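Local atomic coordinates of nuclear receptor subfamily 0 group B member 1 (Mus musculus, PDB entry 3F5C), a protein that lacks a DNA-binding domain and acts as a corepressor, inhibiting the transcriptional activity of other nuclear receptors through heterodimeric interactions. Residues L78-V83 / L192-Y197; K180-F185 / R204-L209. All coordinates share one frame; numbering follows the deposited sequence.

Contact 1. Residues L78-V83 / L192-Y197; sequences LDQQLV and LQCVKY
OE1 of Gln80 is the best-held polar atom between 78-83 and 192-197, gripped by one hydrogen bond, from the backbone N-H of Gln193, at an N to OE1 distance of 2.8 Å. The bond is fairly straight at the hydrogen (155°), but the donor stands above the carbonyl plane. A second close neighbour is SG of Cys194, 3.3 Å from OE1 of Gln80; it occupies the crowded position between its own backbone N and carbonyl carbon. Within the helix, NE2 of Gln80 donates to OD1 of Asp79, 2.9 Å away, with the carboxylate oxygen lying in the amide plane, a bond that is consistent with this orientation of the amide, with OE1 toward the backbone N of Gln193. The side chain gets there by folding: CG lies anti to the carbonyl carbon (chi1 -61°), and a second bend at chi2 (-63°) swings the amide across to the loop.

The side chain of Gln193 runs across that of Gln80 at about a right angle, its CD 3.6 Å from NE2 of Gln80, while its own OE1 is bonded to a basic side chain of another protein's chain. One turn further along the helix the contact becomes apolar, where CG1 of Val83 meets CD2 of Leu192 at 3.6 Å.

Cys194 is the N-cap residue of helix 195-216, and the N-H that Gln80 takes belongs to the residue just ahead of it. This is a glutamine side chain clasping a loop to a neighbouring helix, here within the helical ligand-binding domain fold of nuclear receptors.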
ATOM      1  N   LEU B  78      -2.745   0.856 -24.511  1.00 78.37           N
ATOM      2  CA  LEU B  78      -2.866  -0.444 -25.156  1.00 76.12           C
ATOM      3  C   LEU B  78      -1.644  -0.796 -25.990  1.00 86.11           C
ATOM      4  O   LEU B  78      -1.132  -1.895 -25.892  1.00 77.63           O
ATOM      5  CB  LEU B  78      -4.124  -0.525 -26.005  1.00 78.61           C
ATOM      6  CG  LEU B  78      -4.351  -1.869 -26.683  1.00 79.79           C
ATOM      7  CD1 LEU B  78      -4.735  -2.903 -25.668  1.00 74.80           C
ATOM      8  CD2 LEU B  78      -5.432  -1.739 -27.730  1.00 84.53           C
ATOM      9  N   ASP B  79      -1.175   0.136 -26.811  1.00 94.40           N
ATOM     10  CA  ASP B  79       0.008  -0.108 -27.631  1.00 93.55           C
ATOM     11  C   ASP B  79       1.143  -0.730 -26.812  1.00 93.59           C
ATOM     12  O   ASP B  79       1.788  -1.687 -27.252  1.00 88.86           O
ATOM     13  CB  ASP B  79       0.463   1.170 -28.358  1.00102.51           C
ATOM     14  CG  ASP B  79       0.720   2.337 -27.419  1.00117.70           C
ATOM     15  OD1 ASP B  79       1.896   2.724 -27.247  1.00118.67           O
ATOM     16  OD2 ASP B  79      -0.252   2.889 -26.870  1.00128.13           O
ATOM     17  N   GLN B  80       1.352  -0.204 -25.607  1.00 96.47           N
ATOM     18  CA  GLN B  80       2.426  -0.664 -24.740  1.00 92.75           C
ATOM     19  C   GLN B  80       2.088  -1.962 -24.045  1.00 78.12           C
ATOM     20  O   GLN B  80       2.915  -2.861 -23.984  1.00 81.35           O
ATOM     21  CB  GLN B  80       2.778   0.404 -23.730  1.00 71.24           C
ATOM     22  CG  GLN B  80       3.265   1.677 -24.391  1.00101.16           C
ATOM     23  CD  GLN B  80       4.553   1.482 -25.170  1.00 89.18           C
ATOM     24  OE1 GLN B  80       5.593   1.137 -24.604  1.00 87.98           O
ATOM     25  NE2 GLN B  80       4.493   1.721 -26.475  1.00 78.97           N
ATOM     26  N   GLN B  81       0.868  -2.069 -23.530  1.00 71.70           N
ATOM     27  CA  GLN B  81       0.383  -3.344 -22.996  1.00 70.58           C
ATOM     28  C   GLN B  81       0.577  -4.452 -24.022  1.00 66.96           C
ATOM     29  O   GLN B  81       0.995  -5.553 -23.691  1.00 67.64           O
ATOM     30  CB  GLN B  81      -1.099  -3.272 -22.625  1.00 67.23           C
ATOM     31  CG  GLN B  81      -1.413  -2.367 -21.483  1.00 69.17           C
ATOM     32  CD  GLN B  81      -2.820  -2.545 -21.037  1.00 71.56           C
ATOM     33  OE1 GLN B  81      -3.516  -3.425 -21.525  1.00 84.97           O
ATOM     34  NE2 GLN B  81      -3.262  -1.714 -20.108  1.00 81.74           N
ATOM     35  N   LEU B  82       0.270  -4.142 -25.272  1.00 74.05           N
ATOM     36  CA  LEU B  82       0.288  -5.121 -26.330  1.00 65.02           C
ATOM     37  C   LEU B  82       1.709  -5.597 -26.554  1.00 79.25           C
ATOM     38  O   LEU B  82       1.941  -6.795 -26.683  1.00 68.85           O
ATOM     39  CB  LEU B  82      -0.281  -4.509 -27.596  1.00 90.34           C
ATOM     40  CG  LEU B  82      -0.424  -5.490 -28.743  1.00107.96           C
ATOM     41  CD1 LEU B  82      -1.330  -6.627 -28.333  1.00117.12           C
ATOM     42  CD2 LEU B  82      -0.958  -4.778 -29.967  1.00123.84           C
ATOM     43  N   VAL B  83       2.659  -4.662 -26.592  1.00 71.07           N
ATOM     44  CA  VAL B  83       4.069  -5.005 -26.753  1.00 72.44           C
ATOM     45  C   VAL B  83       4.488  -6.070 -25.745  1.00 83.41           C
ATOM     46  O   VAL B  83       4.833  -7.206 -26.103  1.00 86.02           O
ATOM     47  CB  VAL B  83       4.963  -3.775 -26.555  1.00 77.89           C
ATOM     48  CG1 VAL B  83       6.414  -4.169 -26.493  1.00 64.54           C
ATOM     49  CG2 VAL B  83       4.761  -2.818 -27.675  1.00 84.89           C
ATOM     50  N   LEU B 192       9.094  -0.749 -26.864  1.00105.17           N
ATOM     51  CA  LEU B 192       8.691  -0.033 -25.658  1.00 95.09           C
ATOM     52  C   LEU B 192       8.967   1.446 -25.808  1.00101.68           C
ATOM     53  O   LEU B 192       9.911   1.854 -26.495  1.00111.18           O
ATOM     54  CB  LEU B 192       9.449  -0.542 -24.427  1.00 81.88           C
ATOM     55  CG  LEU B 192       9.140  -1.966 -23.970  1.00 79.06           C
ATOM     56  CD1 LEU B 192       9.886  -2.340 -22.698  1.00 77.59           C
ATOM     57  CD2 LEU B 192       7.654  -2.141 -23.789  1.00 80.77           C
ATOM     58  N   GLN B 193       8.143   2.253 -25.158  1.00 98.60           N
ATOM     59  CA  GLN B 193       8.384   3.681 -25.112  1.00108.39           C
ATOM     60  C   GLN B 193       8.341   4.106 -23.663  1.00104.70           C
ATOM     61  O   GLN B 193       8.625   5.256 -23.332  1.00100.34           O
ATOM     62  CB  GLN B 193       7.345   4.432 -25.944  1.00111.97           C
ATOM     63  CG  GLN B 193       7.310   3.972 -27.389  1.00117.53           C
ATOM     64  CD  GLN B 193       6.115   4.503 -28.140  1.00129.27           C
ATOM     65  OE1 GLN B 193       5.508   5.496 -27.729  1.00143.10           O
ATOM     66  NE2 GLN B 193       5.764   3.848 -29.252  1.00119.14           N
ATOM     67  N   CYS B 194       8.001   3.147 -22.807  1.00103.52           N
ATOM     68  CA  CYS B 194       7.911   3.374 -21.373  1.00103.30           C
ATOM     69  C   CYS B 194       9.048   2.686 -20.657  1.00 95.35           C
ATOM     70  O   CYS B 194       8.871   2.170 -19.564  1.00 83.85           O
ATOM     71  CB  CYS B 194       6.586   2.848 -20.828  1.00102.64           C
ATOM     72  SG  CYS B 194       6.195   1.160 -21.322  1.00 98.56           S
ATOM     73  N   VAL B 195      10.218   2.685 -21.283  1.00102.26           N
ATOM     74  CA  VAL B 195      11.397   2.038 -20.718  1.00106.05           C
ATOM     75  C   VAL B 195      11.591   2.348 -19.227  1.00102.21           C
ATOM     76  O   VAL B 195      11.666   1.434 -18.404  1.00 97.99           O
ATOM     77  CB  VAL B 195      12.677   2.413 -21.515  1.00101.50           C
ATOM     78  CG1 VAL B 195      13.892   1.746 -20.922  1.00 76.79           C
ATOM     79  CG2 VAL B 195      12.527   2.024 -22.978  1.00102.10           C
ATOM     80  N   LYS B 196      11.663   3.630 -18.880  1.00 99.49           N
ATOM     81  CA  LYS B 196      11.990   4.015 -17.512  1.00 93.78           C
ATOM     82  C   LYS B 196      10.951   3.523 -16.515  1.00 91.72           C
ATOM     83  O   LYS B 196      11.293   3.136 -15.402  1.00 85.62           O
ATOM     84  CB  LYS B 196      12.193   5.527 -17.405  1.00 96.81           C
ATOM     85  CG  LYS B 196      13.558   6.005 -17.892  1.00109.57           C
ATOM     86  CD  LYS B 196      13.649   7.532 -17.989  1.00126.33           C
ATOM     87  CE  LYS B 196      12.759   8.090 -19.098  1.00141.62           C
ATOM     88  NZ  LYS B 196      12.766   9.585 -19.164  1.00148.43           N
ATOM     89  N   TYR B 197       9.687   3.524 -16.924  1.00 97.94           N
ATOM     90  CA  TYR B 197       8.595   3.086 -16.056  1.00 98.72           C
ATOM     91  C   TYR B 197       8.767   1.646 -15.640  1.00 97.10           C
ATOM     92  O   TYR B 197       8.577   1.300 -14.480  1.00 90.04           O
ATOM     93  CB  TYR B 197       7.252   3.234 -16.769  1.00 97.48           C
ATOM     94  CG  TYR B 197       6.086   2.575 -16.054  1.00 95.52           C
ATOM     95  CD1 TYR B 197       5.792   2.865 -14.736  1.00 97.60           C
ATOM     96  CD2 TYR B 197       5.262   1.676 -16.712  1.00 92.71           C
ATOM     97  CE1 TYR B 197       4.710   2.266 -14.091  1.00 98.55           C
ATOM     98  CE2 TYR B 197       4.179   1.069 -16.075  1.00 88.05           C
ATOM     99  CZ  TYR B 197       3.906   1.365 -14.766  1.00 92.19           C
ATOM    100  OH  TYR B 197       2.830   0.764 -14.133  1.00 91.38           O
TER

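Contact 2. Residues K180-F185 / R204-L209; sequences KGTVLF and RTQQIL
Van der Waals contact carries most of the meeting between 180-185 and 204-209, two nearly antiparallel helical segments (166°) whose axes come within 9.6 Å. Thr205 makes the central contact: its CG2, anti to the backbone N, reaches over the backbone of the facing helix and stands 3.7 Å from N of Thr182 and 3.9 Å from C of Gly181. Gly181, having no side chain, lets the methyl lie directly against the main chain, and its CA is the one nearest to that of Thr205, at 6.4 Å.

The aromatic part is smaller. CD1 of Phe185, just past the end of helix 173-184, lies 3.7 Å from OG1 of Thr205, which approaches the ring obliquely. CG of Leu184 sits over the centre of one face of that ring.

Polar groups meet loosely at the side, where NE2 of Gln206, brought round by a bend at chi2, comes to 4.0 Å from OG1 of Thr182. Each threonine hydroxyl has a partner one turn back in its own helix, O of Tyr178 for Thr182 and O of Leu201 for Thr205. The meeting across the interface is therefore one of a methyl with main chain and of hydroxyl oxygens with their neighbours, and the two helices associate here through van der Waals contact.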
ATOM      1  N   LYS B 180       7.446 -14.558 -13.083  1.00 85.84           N
ATOM      2  CA  LYS B 180       6.642 -14.106 -14.189  1.00 61.15           C
ATOM      3  C   LYS B 180       6.853 -12.603 -14.292  1.00 84.33           C
ATOM      4  O   LYS B 180       6.890 -12.022 -15.378  1.00 76.30           O
ATOM      5  CB  LYS B 180       5.182 -14.444 -13.942  1.00 61.59           C
ATOM      6  CG  LYS B 180       4.894 -15.908 -13.680  1.00102.47           C
ATOM      7  CD  LYS B 180       3.387 -16.185 -13.688  1.00 91.94           C
ATOM      8  CE  LYS B 180       3.032 -17.615 -13.306  1.00 90.27           C
ATOM      9  NZ  LYS B 180       3.335 -17.914 -11.887  1.00 97.21           N
ATOM     10  N   GLY B 181       7.029 -11.968 -13.144  1.00 74.66           N
ATOM     11  CA  GLY B 181       7.141 -10.526 -13.111  1.00 71.46           C
ATOM     12  C   GLY B 181       8.413 -10.086 -13.764  1.00 71.33           C
ATOM     13  O   GLY B 181       8.440  -9.094 -14.472  1.00 73.82           O
ATOM     14  N   THR B 182       9.471 -10.842 -13.506  1.00 83.54           N
ATOM     15  CA  THR B 182      10.787 -10.595 -14.081  1.00 91.50           C
ATOM     16  C   THR B 182      10.785 -10.660 -15.610  1.00 91.05           C
ATOM     17  O   THR B 182      11.393  -9.811 -16.280  1.00 91.48           O
ATOM     18  CB  THR B 182      11.800 -11.606 -13.550  1.00 85.21           C
ATOM     19  OG1 THR B 182      11.687 -11.686 -12.126  1.00 91.93           O
ATOM     20  CG2 THR B 182      13.158 -11.146 -13.888  1.00 81.69           C
ATOM     21  N   VAL B 183      10.113 -11.679 -16.143  1.00 78.93           N
ATOM     22  CA  VAL B 183       9.926 -11.813 -17.571  1.00 75.49           C
ATOM     23  C   VAL B 183       9.098 -10.665 -18.113  1.00 85.97           C
ATOM     24  O   VAL B 183       9.471 -10.041 -19.101  1.00 97.51           O
ATOM     25  CB  VAL B 183       9.176 -13.070 -17.890  1.00 60.18           C
ATOM     26  CG1 VAL B 183       8.891 -13.114 -19.366  1.00 59.93           C
ATOM     27  CG2 VAL B 183       9.959 -14.254 -17.435  1.00 60.70           C
ATOM     28  N   LEU B 184       7.974 -10.387 -17.449  1.00 84.20           N
ATOM     29  CA  LEU B 184       6.970  -9.461 -17.967  1.00 90.54           C
ATOM     30  C   LEU B 184       7.525  -8.067 -18.100  1.00 78.93           C
ATOM     31  O   LEU B 184       7.434  -7.442 -19.146  1.00 79.35           O
ATOM     32  CB  LEU B 184       5.730  -9.453 -17.078  1.00 60.75           C
ATOM     33  CG  LEU B 184       4.639  -8.475 -17.543  1.00 83.49           C
ATOM     34  CD1 LEU B 184       4.239  -8.657 -19.002  1.00 66.26           C
ATOM     35  CD2 LEU B 184       3.416  -8.561 -16.641  1.00 81.61           C
ATOM     36  N   PHE B 185       8.104  -7.586 -17.016  1.00 72.47           N
ATOM     37  CA  PHE B 185       8.703  -6.271 -16.993  1.00 81.36           C
ATOM     38  C   PHE B 185      10.144  -6.365 -17.441  1.00 89.02           C
ATOM     39  O   PHE B 185      11.070  -6.371 -16.625  1.00 96.07           O
ATOM     40  CB  PHE B 185       8.609  -5.682 -15.595  1.00 92.97           C
ATOM     41  CG  PHE B 185       7.217  -5.660 -15.066  1.00101.49           C
ATOM     42  CD1 PHE B 185       6.876  -6.385 -13.942  1.00105.80           C
ATOM     43  CD2 PHE B 185       6.230  -4.947 -15.723  1.00 96.52           C
ATOM     44  CE1 PHE B 185       5.573  -6.375 -13.469  1.00106.38           C
ATOM     45  CE2 PHE B 185       4.929  -4.935 -15.254  1.00 99.96           C
ATOM     46  CZ  PHE B 185       4.597  -5.647 -14.130  1.00103.77           C
ATOM     47  N   ARG B 204      11.416  -3.057  -8.330  1.00 86.12           N
ATOM     48  CA  ARG B 204      10.521  -3.491  -7.264  1.00 79.30           C
ATOM     49  C   ARG B 204      10.251  -4.971  -7.292  1.00 80.79           C
ATOM     50  O   ARG B 204      10.108  -5.593  -6.242  1.00 88.34           O
ATOM     51  CB  ARG B 204       9.197  -2.768  -7.369  1.00 76.37           C
ATOM     52  CG  ARG B 204       9.150  -1.552  -6.497  1.00 96.46           C
ATOM     53  CD  ARG B 204       7.733  -1.209  -6.157  1.00105.20           C
ATOM     54  NE  ARG B 204       6.979  -0.998  -7.380  1.00111.70           N
ATOM     55  CZ  ARG B 204       5.663  -0.886  -7.421  1.00122.08           C
ATOM     56  NH1 ARG B 204       5.052  -0.691  -8.574  1.00125.22           N
ATOM     57  NH2 ARG B 204       4.963  -0.973  -6.300  1.00130.58           N
ATOM     58  N   THR B 205      10.159  -5.523  -8.497  1.00 75.91           N
ATOM     59  CA  THR B 205       9.972  -6.956  -8.681  1.00 78.89           C
ATOM     60  C   THR B 205      11.079  -7.748  -7.992  1.00 83.32           C
ATOM     61  O   THR B 205      10.805  -8.698  -7.269  1.00 86.17           O
ATOM     62  CB  THR B 205       9.967  -7.324 -10.168  1.00 89.00           C
ATOM     63  OG1 THR B 205       8.961  -6.566 -10.852  1.00 86.27           O
ATOM     64  CG2 THR B 205       9.730  -8.824 -10.365  1.00 95.51           C
ATOM     65  N   GLN B 206      12.327  -7.352  -8.227  1.00 84.76           N
ATOM     66  CA  GLN B 206      13.472  -7.971  -7.570  1.00 90.47           C
ATOM     67  C   GLN B 206      13.477  -7.651  -6.082  1.00 98.16           C
ATOM     68  O   GLN B 206      13.898  -8.459  -5.262  1.00110.24           O
ATOM     69  CB  GLN B 206      14.782  -7.510  -8.223  1.00 96.98           C
ATOM     70  CG  GLN B 206      15.146  -8.274  -9.496  1.00 97.76           C
ATOM     71  CD  GLN B 206      15.509  -9.730  -9.231  1.00136.27           C
ATOM     72  OE1 GLN B 206      16.324 -10.030  -8.360  1.00132.26           O
ATOM     73  NE2 GLN B 206      14.912 -10.639  -9.992  1.00134.25           N
ATOM     74  N   GLN B 207      12.993  -6.463  -5.748  1.00100.21           N
ATOM     75  CA  GLN B 207      12.968  -5.976  -4.380  1.00102.81           C
ATOM     76  C   GLN B 207      12.092  -6.852  -3.518  1.00 97.31           C
ATOM     77  O   GLN B 207      12.543  -7.381  -2.510  1.00 91.42           O
ATOM     78  CB  GLN B 207      12.423  -4.549  -4.351  1.00115.13           C
ATOM     79  CG  GLN B 207      13.153  -3.643  -3.391  1.00129.69           C
ATOM     80  CD  GLN B 207      14.558  -3.323  -3.861  1.00137.15           C
ATOM     81  OE1 GLN B 207      14.935  -2.153  -3.942  1.00148.21           O
ATOM     82  NE2 GLN B 207      15.337  -4.359  -4.188  1.00125.65           N
ATOM     83  N   ILE B 208      10.830  -6.981  -3.920  1.00102.37           N
ATOM     84  CA  ILE B 208       9.850  -7.781  -3.197  1.00104.23           C
ATOM     85  C   ILE B 208      10.225  -9.263  -3.195  1.00106.40           C
ATOM     86  O   ILE B 208       9.791 -10.027  -2.332  1.00110.17           O
ATOM     87  CB  ILE B 208       8.453  -7.598  -3.795  1.00101.17           C
ATOM     88  CG1 ILE B 208       7.425  -8.413  -3.010  1.00120.28           C
ATOM     89  CG2 ILE B 208       8.453  -8.026  -5.238  1.00103.71           C
ATOM     90  CD1 ILE B 208       5.983  -8.180  -3.449  1.00134.49           C
ATOM     91  N   LEU B 209      11.047  -9.658  -4.161  1.00105.23           N
ATOM     92  CA  LEU B 209      11.550 -11.029  -4.240  1.00110.67           C
ATOM     93  C   LEU B 209      12.699 -11.268  -3.264  1.00 99.22           C
ATOM     94  O   LEU B 209      12.632 -12.165  -2.430  1.00 95.47           O
ATOM     95  CB  LEU B 209      12.003 -11.351  -5.668  1.00117.63           C
ATOM     96  CG  LEU B 209      12.654 -12.708  -5.956  1.00112.95           C
ATOM     97  CD1 LEU B 209      11.942 -13.828  -5.229  1.00112.34           C
ATOM     98  CD2 LEU B 209      12.672 -12.965  -7.462  1.00111.92           C
TER

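How the contacts relate
Both contacts use helix 195-216, contact 1 at its start and contact 2 farther along; their centres lie about 16 Å apart and their nearest atoms about 6 Å, without touching. Contact 2 is the more interior, 12 Å from the centre of the chain against 18 Å, and is buried, whereas contact 1 is only partly so and borders another protein's chain. Chemistry follows position: a side-chain amide bonds to loop backbone at the outer site, while the inner one is made of van der Waals contacts, its hydroxyls bonded within their helices. Helix 78-99 links the two, supplying Gln80 to contact 1 and, farther along, packing against Val183 and Lys180 beside contact 2.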